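Local coordinates for protein transcriptional repressor, TetR family (PDB 3ANP) that probably represses transcription of fatty acid degradation genes by binding their control DNA, and binds acyl-CoA ligands such as lauroyl-CoA, at residues N113-P116 with V117-R120. Sequence-based numbering, arbitrary orientation.
With DCC (dodecyl-coa), chain E.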
loop_
_atom_site.group_PDB
_atom_site.type_symbol
_atom_site.label_atom_id
_atom_site.label_comp_id
_atom_site.label_asym_id
_atom_site.label_seq_id
_atom_site.Cartn_x
_atom_site.Cartn_y
_atom_site.Cartn_z
ATOM N N ASN A 113 -7.378 -2.227 -8.610
ATOM C CA ASN A 113 -7.893 -2.473 -9.953
ATOM C C ASN A 113 -7.409 -1.384 -10.928
ATOM O O ASN A 113 -7.527 -0.194 -10.646
ATOM C CB ASN A 113 -9.425 -2.499 -9.928
ATOM C CG ASN A 113 -10.007 -3.183 -11.145
ATOM O OD1 ASN A 113 -9.849 -2.708 -12.272
ATOM N ND2 ASN A 113 -10.676 -4.316 -10.926
ATOM N N PRO A 114 -6.842 -1.781 -12.080
ATOM C CA PRO A 114 -6.367 -0.784 -13.049
ATOM C C PRO A 114 -7.491 0.165 -13.446
ATOM O O PRO A 114 -7.259 1.344 -13.705
ATOM C CB PRO A 114 -5.890 -1.636 -14.214
ATOM C CG PRO A 114 -5.376 -2.854 -13.532
ATOM C CD PRO A 114 -6.438 -3.137 -12.487
ATOM N N ASP A 115 -8.713 -0.351 -13.493
ATOM C CA ASP A 115 -9.858 0.486 -13.833
ATOM C C ASP A 115 -10.122 1.415 -12.639
ATOM O O ASP A 115 -10.463 0.957 -11.556
ATOM C CB ASP A 115 -11.077 -0.395 -14.114
ATOM C CG ASP A 115 -12.330 0.407 -14.412
ATOM O OD1 ASP A 115 -12.293 1.654 -14.346
ATOM O OD2 ASP A 115 -13.366 -0.224 -14.710
ATOM N N PRO A 116 -9.962 2.739 -12.828
ATOM C CA PRO A 116 -10.169 3.745 -11.780
ATOM C C PRO A 116 -11.580 3.827 -11.198
ATOM O O PRO A 116 -11.757 4.209 -10.043
ATOM C CB PRO A 116 -9.758 5.052 -12.463
ATOM C CG PRO A 116 -8.754 4.610 -13.489
ATOM C CD PRO A 116 -9.420 3.368 -14.046
ATOM N N VAL A 117 -12.596 3.504 -11.997
ATOM C CA VAL A 117 -13.960 3.549 -11.492
ATOM C C VAL A 117 -14.128 2.452 -10.427
ATOM O O VAL A 117 -14.781 2.653 -9.397
ATOM C CB VAL A 117 -14.982 3.300 -12.628
ATOM C CG1 VAL A 117 -16.387 3.089 -12.041
ATOM C CG2 VAL A 117 -14.974 4.489 -13.592
ATOM N N ARG A 118 -13.551 1.290 -10.689
ATOM C CA ARG A 118 -13.657 0.188 -9.738
ATOM C C ARG A 118 -12.764 0.392 -8.522
ATOM O O ARG A 118 -13.151 0.027 -7.409
ATOM C CB ARG A 118 -13.341 -1.142 -10.418
ATOM C CG ARG A 118 -14.586 -1.721 -11.070
ATOM C CD ARG A 118 -14.366 -3.004 -11.821
ATOM N NE ARG A 118 -13.847 -4.100 -11.011
ATOM C CZ ARG A 118 -13.899 -5.370 -11.394
ATOM N NH1 ARG A 118 -14.467 -5.686 -12.556
ATOM N NH2 ARG A 118 -13.337 -6.313 -10.661
ATOM N N ALA A 119 -11.581 0.982 -8.720
ATOM C CA ALA A 119 -10.683 1.235 -7.589
ATOM C C ALA A 119 -11.359 2.230 -6.666
ATOM O O ALA A 119 -11.319 2.084 -5.445
ATOM C CB ALA A 119 -9.331 1.806 -8.060
ATOM N N ARG A 120 -11.983 3.248 -7.258
ATOM C CA ARG A 120 -12.682 4.265 -6.488
ATOM C C ARG A 120 -13.860 3.654 -5.736
ATOM O O ARG A 120 -14.137 4.009 -4.596
ATOM C CB ARG A 120 -13.199 5.375 -7.404
ATOM C CG ARG A 120 -13.771 6.545 -6.637
ATOM C CD ARG A 120 -14.331 7.613 -7.565
ATOM N NE ARG A 120 -14.719 8.804 -6.812
ATOM C CZ ARG A 120 -13.861 9.688 -6.311
ATOM N NH1 ARG A 120 -12.557 9.528 -6.485
ATOM N NH2 ARG A 120 -14.306 10.730 -5.627
HETATM C C2 DCC E . -14.664 18.120 -3.586
HETATM C C4 DCC E . -13.176 17.570 -1.904
HETATM C C5 DCC E . -14.233 17.138 -1.115
HETATM C C6 DCC E . -15.521 17.223 -1.629
HETATM C C8 DCC E . -12.401 16.862 -0.025
HETATM C C10 DCC E . -11.441 -3.237 6.102
HETATM C C11 DCC E . -12.007 -4.658 6.108
HETATM C C12 DCC E . -12.794 -4.929 7.391
HETATM N N9 DCC E . -12.063 17.386 -1.200
HETATM N N7 DCC E . -13.722 16.708 0.034
HETATM N N3 DCC E . -13.426 18.055 -3.128
HETATM N N1 DCC E . -15.695 17.717 -2.863
HETATM N N6 DCC E . -16.563 16.818 -0.908
HETATM C "C1'" DCC E . -10.689 17.719 -1.641
HETATM C "C2'" DCC E . -9.645 16.968 -0.819
HETATM O "O2'" DCC E . -9.540 17.556 0.481
HETATM C "C3'" DCC E . -8.420 17.344 -1.650
HETATM O "O3'" DCC E . -7.999 18.673 -1.332
HETATM C "C4'" DCC E . -8.970 17.307 -3.078
HETATM O "O4'" DCC E . -10.401 17.213 -2.953
HETATM C "C5'" DCC E . -8.412 16.070 -3.783
HETATM O "O5'" DCC E . -8.710 14.891 -3.032
HETATM P P1 DCC E . -7.902 13.524 -3.297
HETATM O O11 DCC E . -6.453 13.808 -3.393
HETATM O O12 DCC E . -8.364 12.522 -2.310
HETATM O O6 DCC E . -8.401 13.069 -4.758
HETATM P P2 DCC E . -9.724 12.173 -4.950
HETATM O O21 DCC E . -10.070 12.651 -6.308
HETATM O O22 DCC E . -10.417 12.564 -3.703
HETATM O O7 DCC E . -8.901 10.788 -4.953
HETATM C CPA DCC E . -8.703 10.022 -3.763
HETATM C CPB DCC E . -9.035 8.552 -4.033
HETATM C CP8 DCC E . -8.381 8.120 -5.349
HETATM C CP7 DCC E . -10.553 8.382 -4.120
HETATM C CP9 DCC E . -8.493 7.695 -2.887
HETATM O OP3 DCC E . -6.956 8.168 -5.240
HETATM C CP6 DCC E . -8.830 6.704 -5.722
HETATM O OP2 DCC E . -9.874 6.523 -6.346
HETATM N NP2 DCC E . -8.029 5.722 -5.318
HETATM C CP5 DCC E . -8.333 4.312 -5.606
HETATM C CP4 DCC E . -7.729 3.417 -4.521
HETATM C CP3 DCC E . -6.208 3.569 -4.466
HETATM O OP1 DCC E . -5.688 4.682 -4.409
HETATM N NP1 DCC E . -5.519 2.430 -4.474
HETATM C CP2 DCC E . -4.049 2.421 -4.435
HETATM C CP1 DCC E . -3.558 2.801 -3.035
HETATM S S DCC E . -3.912 1.522 -1.774
HETATM P P3 DCC E . -6.426 18.985 -1.198
HETATM O O31 DCC E . -5.972 18.998 0.211
HETATM O O32 DCC E . -5.665 17.869 -2.076
HETATM O O33 DCC E . -6.199 20.396 -1.938
HETATM C CA1 DCC E . -5.440 2.056 -1.106
HETATM C CA2 DCC E . -5.903 1.479 0.234
HETATM O OA1 DCC E . -6.134 2.875 -1.707
HETATM C CA3 DCC E . -6.999 2.347 0.854
HETATM C CA4 DCC E . -7.419 1.846 2.239
HETATM C CA5 DCC E . -8.006 0.433 2.198
HETATM C CA6 DCC E . -8.616 0.082 3.558
HETATM C CA7 DCC E . -9.293 -1.290 3.525
HETATM C CA8 DCC E . -10.011 -1.578 4.844
HETATM C CA9 DCC E . -10.625 -2.981 4.833
#
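Asp115 caps the start of helix 116-125 by accepting the amide of Val117 on its carboxylate, with Val117 N and Asp115 OD1 3.0 Å apart. The helix belongs to the all-alpha C-terminal domain of this TetR-family protein, and its Ala119 and Arg120 line the acyl-CoA pocket. Asp115 also closes an Asx turn, in which Asn113 OD1 takes its amide on a lone pair, in the plane of the Asn113 side-chain carbonyl. CG of Asp115 lies anti to the backbone nitrogen (chi1 177°), beside the carbonyl carbon, which carries OD1 to Val117 N; the amide meets it from above the carboxylate plane. The backbone of Asp115 is engaged as well: its O receives Ala119 N at 3.0 Å and, weakly, Arg118 N. Replacing Asp115 by an alanine would probably leave Val117 N without its capping acceptor, the helix start then relying on the backbone bonds to Asp115 O.

The tightly packed part lies round Ala119, toward the ligand and the second subunit. Ala119 is buried, its CB lying 3.7 Å from Asn113 O and 3.6 Å from CP5 of the bound dodecyl-CoA, while Tyr172 of the second subunit packs on Pro116 and Ala119 and hydrogen-bonds to Asn113 O. Arg118 is also firmly engaged: Asn113 ND2 lies over one face of its guanidinium, 3.2 Å from Arg118 NE, the amide tilted against it. Both are donors and share no bond; Glu110 reconciles them, pairing with Arg118 NE in a salt bridge and accepting from Asn113 ND2, and Tyr52 adds a cation-pi contact to Arg118.

The solvent side is looser. Val117 is exposed and merely runs alongside the Asp115 carboxylate. Arg120, also exposed, is extended from CG to NE, and its NH1 comes within 3.3 Å of the pantetheine methyl carbon CP7.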